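Local structure of taurocyamine kinase (Schistosoma mansoni, 4WOD) at residues 395-400 / 436-441; 417-422 / 552-557. The protein catalyses the reversible, magnesium-dependent transfer of phosphate between ATP and the guanidino compound taurocyamine, as a duplicated member of the phosphagen kinase family. The protein carries 4 engineered substitutions. All blocks are in the same frame, centred on the assembly; numbering follows the deposited sequence.

Overall arrangement
Both contacts belong to the second phosphagen kinase repeat and involve its small helical N-terminal domain. Contact 1 stays inside that domain, joining helices 392-398 and 437-448 about 30 Å from the chain centre; contact 2 links helix 409-418 and the turn after it to helix 553-558 of the catalytic domain, about 12 Å from that centre. Y439 of contact 1 packs on helix 409-418, whose C-terminal end enters contact 2, so this helix connects the two sites. Each is partly buried. Contact 1 rests on an aromatic pair, a tyrosine hydroxyl bond at a helix start and a long salt bridge; contact 2 on an asparagine-carboxylate bond, with R556 also holding the carboxylate and V554 packing beside it.

Contact 1: residues 395-400 / 436-441; sequences IKKYDG and FIDYLD
Y398, F436 and D438 join the C-terminal end of helix 392-398 to the start of helix 437-448 in the α-helical N-terminal domain of the second phosphagen kinase repeat, through a T-shaped (edge-to-face) aromatic pair. The ring centroids of Y398 and F436 are 5.0 Å apart and their planes stand at 86°, with F436 supplying the edge and Y398 the face. F436 CD1 sits 3.5 Å above the Y398 plane, offset toward the rim, and comes within 3.6 Å of Y398 CD1. The two side chains slide past each other in opposite directions. A chi1 of -75° sets CG of Y398 beside its backbone N; the ring beyond it brings OH to the first turn of helix 437-448, where D438 N donates to Y398 OH over 3.2 Å, at an N-H...O angle of 152°. An amide this early in a helix has no acceptor one turn back in its own helix, and Y398 OH supplies one from the other helix, while F436 O, at the N-cap position, accepts from both Y439 N and L440 N. K397 CD lies over the rim of the opposite face of the Y398 ring, 4.1 Å above the plane. Farther along helix 437-448, Y439 meets the ring at its edge through its backbone N, and its hydroxyl bonds T386 O. Toward the exposed margin, the side chains of K397 and D438 cross at about a right angle, and their salt bridge is long, K397 NZ lying 3.6 Å from D438 OD2.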
ATOM      1  N   ILE A 395     -17.323 -12.522 -20.748  1.00 20.53           N
ATOM      2  CA  ILE A 395     -16.510 -13.334 -19.852  1.00 17.44           C
ATOM      3  C   ILE A 395     -16.268 -14.729 -20.441  1.00 22.17           C
ATOM      4  O   ILE A 395     -15.140 -15.216 -20.469  1.00 17.66           O
ATOM      5  CB  ILE A 395     -17.157 -13.448 -18.452  1.00 16.64           C
ATOM      6  CG1 ILE A 395     -17.124 -12.087 -17.738  1.00 19.37           C
ATOM      7  CG2 ILE A 395     -16.435 -14.506 -17.606  1.00 16.61           C
ATOM      8  CD1 ILE A 395     -17.890 -12.052 -16.407  1.00 18.99           C
ATOM      9  N   LYS A 396     -17.330 -15.355 -20.936  1.00 21.51           N
ATOM     10  CA  LYS A 396     -17.238 -16.693 -21.510  1.00 23.25           C
ATOM     11  C   LYS A 396     -16.325 -16.729 -22.728  1.00 21.26           C
ATOM     12  O   LYS A 396     -15.527 -17.648 -22.892  1.00 23.87           O
ATOM     13  CB  LYS A 396     -18.632 -17.195 -21.887  1.00 24.70           C
ATOM     14  CG  LYS A 396     -18.640 -18.391 -22.833  1.00 27.96           C
ATOM     15  CD  LYS A 396     -20.075 -18.792 -23.182  1.00 36.13           C
ATOM     16  CE  LYS A 396     -20.106 -19.917 -24.201  1.00 42.93           C
ATOM     17  NZ  LYS A 396     -19.105 -20.965 -23.871  1.00 45.32           N
ATOM     18  N   LYS A 397     -16.453 -15.725 -23.584  1.00 20.18           N
ATOM     19  CA  LYS A 397     -15.654 -15.653 -24.806  1.00 22.50           C
ATOM     20  C   LYS A 397     -14.162 -15.464 -24.522  1.00 21.38           C
ATOM     21  O   LYS A 397     -13.333 -16.098 -25.161  1.00 25.14           O
ATOM     22  CB  LYS A 397     -16.156 -14.508 -25.692  1.00 18.58           C
ATOM     23  CG  LYS A 397     -15.537 -14.413 -27.067  1.00 23.71           C
ATOM     24  CD  LYS A 397     -16.143 -13.224 -27.815  1.00 23.10           C
ATOM     25  CE  LYS A 397     -15.304 -12.837 -29.012  1.00 26.62           C
ATOM     26  NZ  LYS A 397     -15.459 -13.762 -30.160  1.00 29.03           N
ATOM     27  N   TYR A 398     -13.833 -14.591 -23.566  1.00 19.20           N
ATOM     28  CA  TYR A 398     -12.460 -14.090 -23.404  1.00 21.21           C
ATOM     29  C   TYR A 398     -11.684 -14.648 -22.208  1.00 20.38           C
ATOM     30  O   TYR A 398     -10.482 -14.413 -22.083  1.00 20.94           O
ATOM     31  CB  TYR A 398     -12.487 -12.558 -23.296  1.00 19.26           C
ATOM     32  CG  TYR A 398     -12.721 -11.866 -24.618  1.00 21.10           C
ATOM     33  CD1 TYR A 398     -12.140 -12.348 -25.786  1.00 20.32           C
ATOM     34  CD2 TYR A 398     -13.514 -10.727 -24.696  1.00 17.27           C
ATOM     35  CE1 TYR A 398     -12.341 -11.711 -27.000  1.00 19.02           C
ATOM     36  CE2 TYR A 398     -13.715 -10.080 -25.900  1.00 17.95           C
ATOM     37  CZ  TYR A 398     -13.134 -10.583 -27.053  1.00 20.41           C
ATOM     38  OH  TYR A 398     -13.341  -9.955 -28.264  1.00 20.06           O
ATOM     39  N   ASP A 399     -12.364 -15.350 -21.311  1.00 18.53           N
ATOM     40  CA  ASP A 399     -11.678 -16.006 -20.198  1.00 20.66           C
ATOM     41  C   ASP A 399     -10.572 -16.935 -20.721  1.00 18.45           C
ATOM     42  O   ASP A 399     -10.825 -17.811 -21.528  1.00 26.53           O
ATOM     43  CB  ASP A 399     -12.681 -16.800 -19.353  1.00 24.94           C
ATOM     44  CG  ASP A 399     -12.229 -16.984 -17.913  1.00 26.76           C
ATOM     45  OD1 ASP A 399     -11.084 -16.618 -17.569  1.00 30.22           O
ATOM     46  OD2 ASP A 399     -13.027 -17.513 -17.116  1.00 38.05           O
ATOM     47  N   GLY A 400      -9.342 -16.745 -20.285  1.00 22.77           N
ATOM     48  CA  GLY A 400      -8.290 -17.625 -20.756  1.00 28.32           C
ATOM     49  C   GLY A 400      -7.713 -17.270 -22.119  1.00 30.57           C
ATOM     50  O   GLY A 400      -6.883 -18.004 -22.669  1.00 34.22           O
ATOM     51  N   PHE A 436      -9.453  -8.078 -27.946  1.00 15.90           N
ATOM     52  CA  PHE A 436     -10.647  -7.951 -27.096  1.00 19.93           C
ATOM     53  C   PHE A 436     -11.636  -6.904 -27.608  1.00 15.94           C
ATOM     54  O   PHE A 436     -12.267  -6.202 -26.808  1.00 16.26           O
ATOM     55  CB  PHE A 436     -10.246  -7.606 -25.658  1.00 13.02           C
ATOM     56  CG  PHE A 436      -9.292  -8.592 -25.044  1.00 15.52           C
ATOM     57  CD1 PHE A 436      -9.693  -9.881 -24.784  1.00 18.69           C
ATOM     58  CD2 PHE A 436      -7.985  -8.234 -24.754  1.00 16.91           C
ATOM     59  CE1 PHE A 436      -8.820 -10.798 -24.231  1.00 18.85           C
ATOM     60  CE2 PHE A 436      -7.117  -9.133 -24.192  1.00 16.22           C
ATOM     61  CZ  PHE A 436      -7.527 -10.422 -23.933  1.00 20.75           C
ATOM     62  N   ILE A 437     -11.754  -6.799 -28.929  1.00 14.91           N
ATOM     63  CA  ILE A 437     -12.583  -5.777 -29.563  1.00 18.79           C
ATOM     64  C   ILE A 437     -14.050  -5.837 -29.084  1.00 18.51           C
ATOM     65  O   ILE A 437     -14.700  -4.800 -28.948  1.00 15.39           O
ATOM     66  CB  ILE A 437     -12.510  -5.895 -31.118  1.00 17.15           C
ATOM     67  CG1 ILE A 437     -13.245  -4.738 -31.799  1.00 21.06           C
ATOM     68  CG2 ILE A 437     -13.068  -7.241 -31.610  1.00 18.54           C
ATOM     69  CD1 ILE A 437     -12.799  -4.524 -33.270  1.00 18.19           C
ATOM     70  N   ASP A 438     -14.544  -7.041 -28.795  1.00 17.23           N
ATOM     71  CA  ASP A 438     -15.938  -7.223 -28.383  1.00 20.75           C
ATOM     72  C   ASP A 438     -16.200  -6.570 -27.041  1.00 21.21           C
ATOM     73  O   ASP A 438     -17.335  -6.218 -26.724  1.00 20.34           O
ATOM     74  CB  ASP A 438     -16.304  -8.705 -28.300  1.00 18.82           C
ATOM     75  CG  ASP A 438     -16.539  -9.329 -29.662  1.00 26.00           C
ATOM     76  OD1 ASP A 438     -16.300  -8.667 -30.685  1.00 26.38           O
ATOM     77  OD2 ASP A 438     -16.991 -10.484 -29.710  1.00 32.90           O
ATOM     78  N   TYR A 439     -15.159  -6.450 -26.229  1.00 19.99           N
ATOM     79  CA  TYR A 439     -15.300  -5.736 -24.965  1.00 18.08           C
ATOM     80  C   TYR A 439     -15.000  -4.258 -25.150  1.00 17.28           C
ATOM     81  O   TYR A 439     -15.766  -3.402 -24.716  1.00 17.58           O
ATOM     82  CB  TYR A 439     -14.384  -6.342 -23.912  1.00 13.05           C
ATOM     83  CG  TYR A 439     -14.297  -5.594 -22.607  1.00 18.99           C
ATOM     84  CD1 TYR A 439     -15.360  -5.592 -21.714  1.00 18.04           C
ATOM     85  CD2 TYR A 439     -13.132  -4.922 -22.245  1.00 17.88           C
ATOM     86  CE1 TYR A 439     -15.273  -4.931 -20.505  1.00 20.49           C
ATOM     87  CE2 TYR A 439     -13.036  -4.262 -21.032  1.00 15.76           C
ATOM     88  CZ  TYR A 439     -14.116  -4.271 -20.167  1.00 20.00           C
ATOM     89  OH  TYR A 439     -14.039  -3.611 -18.954  1.00 19.77           O
ATOM     90  N   LEU A 440     -13.877  -3.955 -25.800  1.00 15.66           N
ATOM     91  CA  LEU A 440     -13.393  -2.578 -25.819  1.00 17.30           C
ATOM     92  C   LEU A 440     -14.160  -1.666 -26.794  1.00 17.61           C
ATOM     93  O   LEU A 440     -14.318  -0.473 -26.525  1.00 18.42           O
ATOM     94  CB  LEU A 440     -11.891  -2.547 -26.136  1.00 15.69           C
ATOM     95  CG  LEU A 440     -10.941  -3.041 -25.021  1.00 19.71           C
ATOM     96  CD1 LEU A 440      -9.528  -3.285 -25.549  1.00 16.78           C
ATOM     97  CD2 LEU A 440     -10.892  -2.041 -23.860  1.00 18.96           C
ATOM     98  N   ASP A 441     -14.646  -2.204 -27.913  1.00 16.86           N
ATOM     99  CA  ASP A 441     -15.232  -1.336 -28.925  1.00 16.84           C
ATOM    100  C   ASP A 441     -16.566  -0.722 -28.490  1.00 18.22           C
ATOM    101  O   ASP A 441     -16.760   0.474 -28.656  1.00 18.90           O
ATOM    102  CB  ASP A 441     -15.412  -2.070 -30.252  1.00 18.58           C
ATOM    103  CG  ASP A 441     -15.812  -1.129 -31.372  1.00 22.20           C
ATOM    104  OD1 ASP A 441     -14.947  -0.346 -31.817  1.00 19.85           O
ATOM    105  OD2 ASP A 441     -16.986  -1.159 -31.789  1.00 16.71           O
TER

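Contact 2: residues 417-422 / 552-557; sequences AYNNRS and DPVLRD
N419 and D557 form a polar interdomain contact in the second phosphagen kinase repeat, between the type I β-turn N419-S422 that follows helix 409-418 of the N-terminal domain and the short helix 553-558 of the catalytic domain. N419 ND2 donates to D557 OD2 over 2.8 Å at 150°, meeting the carboxylate on its anti side with the amide and carboxylate planes 24° apart. On its syn side the same OD2 accepts from R556 NH2. R556 grips D557 side-on, its NE reaching OD1 at 2.8 Å; this pairing should hold the carboxylate in place and would be expected to stabilise its negative charge. N419 ND2 is also bonded to N415 O, which ties the amide back to its own helix. The side chains of N419 and P553 cross at about a right angle, N419 OD1 coming 3.6 Å from P553 CB. V554 adds apolar packing, its CG2 lying 4.1 Å from both N419 CB and S422 CB. The S422 side chain is about 7 Å from that of C631, the predicted active-site residue. A water lies 3.2 Å from N419 OD1 and 3.1 Å from D557 OD2.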
ATOM      1  N   ALA A 417     -11.740  -3.571 -10.614  1.00 19.96           N
ATOM      2  CA  ALA A 417     -12.072  -4.593  -9.624  1.00 21.99           C
ATOM      3  C   ALA A 417     -11.673  -4.160  -8.205  1.00 23.07           C
ATOM      4  O   ALA A 417     -12.445  -4.325  -7.251  1.00 25.98           O
ATOM      5  CB  ALA A 417     -11.407  -5.891  -9.989  1.00 21.85           C
ATOM      6  N   TYR A 418     -10.476  -3.592  -8.064  1.00 21.97           N
ATOM      7  CA  TYR A 418      -9.987  -3.187  -6.751  1.00 22.41           C
ATOM      8  C   TYR A 418     -10.226  -1.723  -6.394  1.00 23.72           C
ATOM      9  O   TYR A 418      -9.997  -1.318  -5.245  1.00 23.41           O
ATOM     10  CB  TYR A 418      -8.500  -3.471  -6.640  1.00 23.19           C
ATOM     11  CG  TYR A 418      -8.167  -4.924  -6.422  1.00 25.99           C
ATOM     12  CD1 TYR A 418      -8.400  -5.527  -5.189  1.00 23.95           C
ATOM     13  CD2 TYR A 418      -7.595  -5.689  -7.439  1.00 22.45           C
ATOM     14  CE1 TYR A 418      -8.088  -6.862  -4.973  1.00 19.52           C
ATOM     15  CE2 TYR A 418      -7.289  -7.028  -7.230  1.00 20.75           C
ATOM     16  CZ  TYR A 418      -7.535  -7.604  -5.992  1.00 21.50           C
ATOM     17  OH  TYR A 418      -7.201  -8.927  -5.772  1.00 19.52           O
ATOM     18  N   ASN A 419     -10.646  -0.929  -7.373  1.00 22.38           N
ATOM     19  CA  ASN A 419     -11.044   0.463  -7.141  1.00 21.72           C
ATOM     20  C   ASN A 419     -12.352   0.748  -7.852  1.00 24.03           C
ATOM     21  O   ASN A 419     -12.361   1.219  -8.989  1.00 21.27           O
ATOM     22  CB  ASN A 419      -9.952   1.436  -7.604  1.00 20.69           C
ATOM     23  CG  ASN A 419      -8.612   1.159  -6.937  1.00 26.04           C
ATOM     24  OD1 ASN A 419      -8.307   1.710  -5.874  1.00 25.52           O
ATOM     25  ND2 ASN A 419      -7.810   0.285  -7.550  1.00 22.37           N
ATOM     26  N   ASN A 420     -13.459   0.464  -7.165  1.00 21.91           N
ATOM     27  CA  ASN A 420     -14.780   0.448  -7.782  1.00 21.34           C
ATOM     28  C   ASN A 420     -15.274   1.813  -8.256  1.00 21.40           C
ATOM     29  O   ASN A 420     -16.284   1.892  -8.929  1.00 24.14           O
ATOM     30  CB  ASN A 420     -15.821  -0.126  -6.809  1.00 26.29           C
ATOM     31  CG  ASN A 420     -15.640  -1.615  -6.533  1.00 29.87           C
ATOM     32  OD1 ASN A 420     -16.163  -2.127  -5.540  1.00 28.94           O
ATOM     33  ND2 ASN A 420     -14.921  -2.320  -7.411  1.00 23.50           N
ATOM     34  N   ARG A 421     -14.599   2.895  -7.872  1.00 22.18           N
ATOM     35  CA  ARG A 421     -14.996   4.211  -8.370  1.00 23.33           C
ATOM     36  C   ARG A 421     -14.270   4.540  -9.680  1.00 22.46           C
ATOM     37  O   ARG A 421     -14.611   5.512 -10.366  1.00 22.24           O
ATOM     38  CB  ARG A 421     -14.728   5.294  -7.330  1.00 25.80           C
ATOM     39  CG  ARG A 421     -15.528   5.127  -6.039  1.00 28.11           C
ATOM     40  CD  ARG A 421     -15.495   6.421  -5.227  1.00 37.05           C
ATOM     41  NE  ARG A 421     -15.916   6.232  -3.841  1.00 43.02           N
ATOM     42  CZ  ARG A 421     -15.953   7.206  -2.933  1.00 42.87           C
ATOM     43  NH1 ARG A 421     -15.602   8.442  -3.254  1.00 41.29           N
ATOM     44  NH2 ARG A 421     -16.347   6.945  -1.699  1.00 46.63           N
ATOM     45  N   SER A 422     -13.276   3.727 -10.026  1.00 27.33           N
ATOM     46  CA  SER A 422     -12.641   3.841 -11.343  1.00 23.81           C
ATOM     47  C   SER A 422     -13.603   3.352 -12.415  1.00 25.84           C
ATOM     48  O   SER A 422     -14.171   2.269 -12.288  1.00 26.00           O
ATOM     49  CB  SER A 422     -11.340   3.050 -11.396  1.00 25.16           C
ATOM     50  OG  SER A 422     -10.828   3.032 -12.723  1.00 24.87           O
ATOM     51  N   ASP A 552      -0.844   6.583  -6.735  1.00 26.96           N
ATOM     52  CA  ASP A 552      -2.222   6.452  -7.217  1.00 25.52           C
ATOM     53  C   ASP A 552      -2.673   4.989  -7.203  1.00 25.04           C
ATOM     54  O   ASP A 552      -2.102   4.166  -7.909  1.00 21.44           O
ATOM     55  CB  ASP A 552      -2.358   7.011  -8.628  1.00 26.60           C
ATOM     56  CG  ASP A 552      -3.774   6.870  -9.186  1.00 30.84           C
ATOM     57  OD1 ASP A 552      -4.698   6.480  -8.446  1.00 30.91           O
ATOM     58  OD2 ASP A 552      -3.975   7.164 -10.372  1.00 32.53           O
ATOM     59  N   PRO A 553      -3.704   4.668  -6.399  1.00 27.68           N
ATOM     60  CA  PRO A 553      -4.107   3.263  -6.234  1.00 26.60           C
ATOM     61  C   PRO A 553      -4.625   2.633  -7.514  1.00 23.96           C
ATOM     62  O   PRO A 553      -4.449   1.430  -7.715  1.00 24.43           O
ATOM     63  CB  PRO A 553      -5.223   3.334  -5.177  1.00 27.54           C
ATOM     64  CG  PRO A 553      -5.696   4.743  -5.203  1.00 29.55           C
ATOM     65  CD  PRO A 553      -4.484   5.567  -5.531  1.00 28.08           C
ATOM     66  N   VAL A 554      -5.272   3.437  -8.351  1.00 25.37           N
ATOM     67  CA  VAL A 554      -5.800   2.964  -9.612  1.00 25.17           C
ATOM     68  C   VAL A 554      -4.656   2.520 -10.506  1.00 22.31           C
ATOM     69  O   VAL A 554      -4.649   1.401 -10.986  1.00 19.93           O
ATOM     70  CB  VAL A 554      -6.631   4.048 -10.319  1.00 27.25           C
ATOM     71  CG1 VAL A 554      -6.971   3.617 -11.744  1.00 24.89           C
ATOM     72  CG2 VAL A 554      -7.886   4.353  -9.519  1.00 26.19           C
ATOM     73  N   LEU A 555      -3.685   3.401 -10.725  1.00 21.15           N
ATOM     74  CA  LEU A 555      -2.525   3.041 -11.526  1.00 22.49           C
ATOM     75  C   LEU A 555      -1.786   1.860 -10.891  1.00 20.43           C
ATOM     76  O   LEU A 555      -1.396   0.920 -11.591  1.00 18.24           O
ATOM     77  CB  LEU A 555      -1.583   4.247 -11.701  1.00 20.55           C
ATOM     78  CG  LEU A 555      -0.428   4.066 -12.694  1.00 23.48           C
ATOM     79  CD1 LEU A 555      -0.897   3.373 -13.955  1.00 27.08           C
ATOM     80  CD2 LEU A 555       0.230   5.406 -13.039  1.00 22.28           C
ATOM     81  N   ARG A 556      -1.623   1.902  -9.566  1.00 20.69           N
ATOM     82  CA  ARG A 556      -0.930   0.842  -8.844  1.00 19.97           C
ATOM     83  C   ARG A 556      -1.548  -0.528  -9.140  1.00 17.71           C
ATOM     84  O   ARG A 556      -0.849  -1.466  -9.463  1.00 18.28           O
ATOM     85  CB  ARG A 556      -0.955   1.098  -7.330  1.00 22.33           C
ATOM     86  CG  ARG A 556      -0.174   0.080  -6.501  1.00 23.28           C
ATOM     87  CD  ARG A 556      -0.615   0.127  -5.029  1.00 23.85           C
ATOM     88  NE  ARG A 556      -2.038  -0.194  -4.913  1.00 25.66           N
ATOM     89  CZ  ARG A 556      -2.799   0.083  -3.856  1.00 27.49           C
ATOM     90  NH1 ARG A 556      -2.285   0.718  -2.810  1.00 25.90           N
ATOM     91  NH2 ARG A 556      -4.085  -0.260  -3.854  1.00 29.43           N
ATOM     92  N   ASP A 557      -2.861  -0.629  -9.026  1.00 21.01           N
ATOM     93  CA  ASP A 557      -3.507  -1.931  -9.156  1.00 21.98           C
ATOM     94  C   ASP A 557      -3.619  -2.398 -10.624  1.00 25.01           C
ATOM     95  O   ASP A 557      -3.842  -3.587 -10.895  1.00 21.82           O
ATOM     96  CB  ASP A 557      -4.869  -1.880  -8.474  1.00 22.27           C
ATOM     97  CG  ASP A 557      -4.748  -1.646  -6.970  1.00 20.74           C
ATOM     98  OD1 ASP A 557      -3.647  -1.867  -6.437  1.00 23.93           O
ATOM     99  OD2 ASP A 557      -5.740  -1.231  -6.328  1.00 23.58           O
TER
HETATM  100  O   HOH W   1      -7.188  -0.376  -3.732  1.00 38.13           O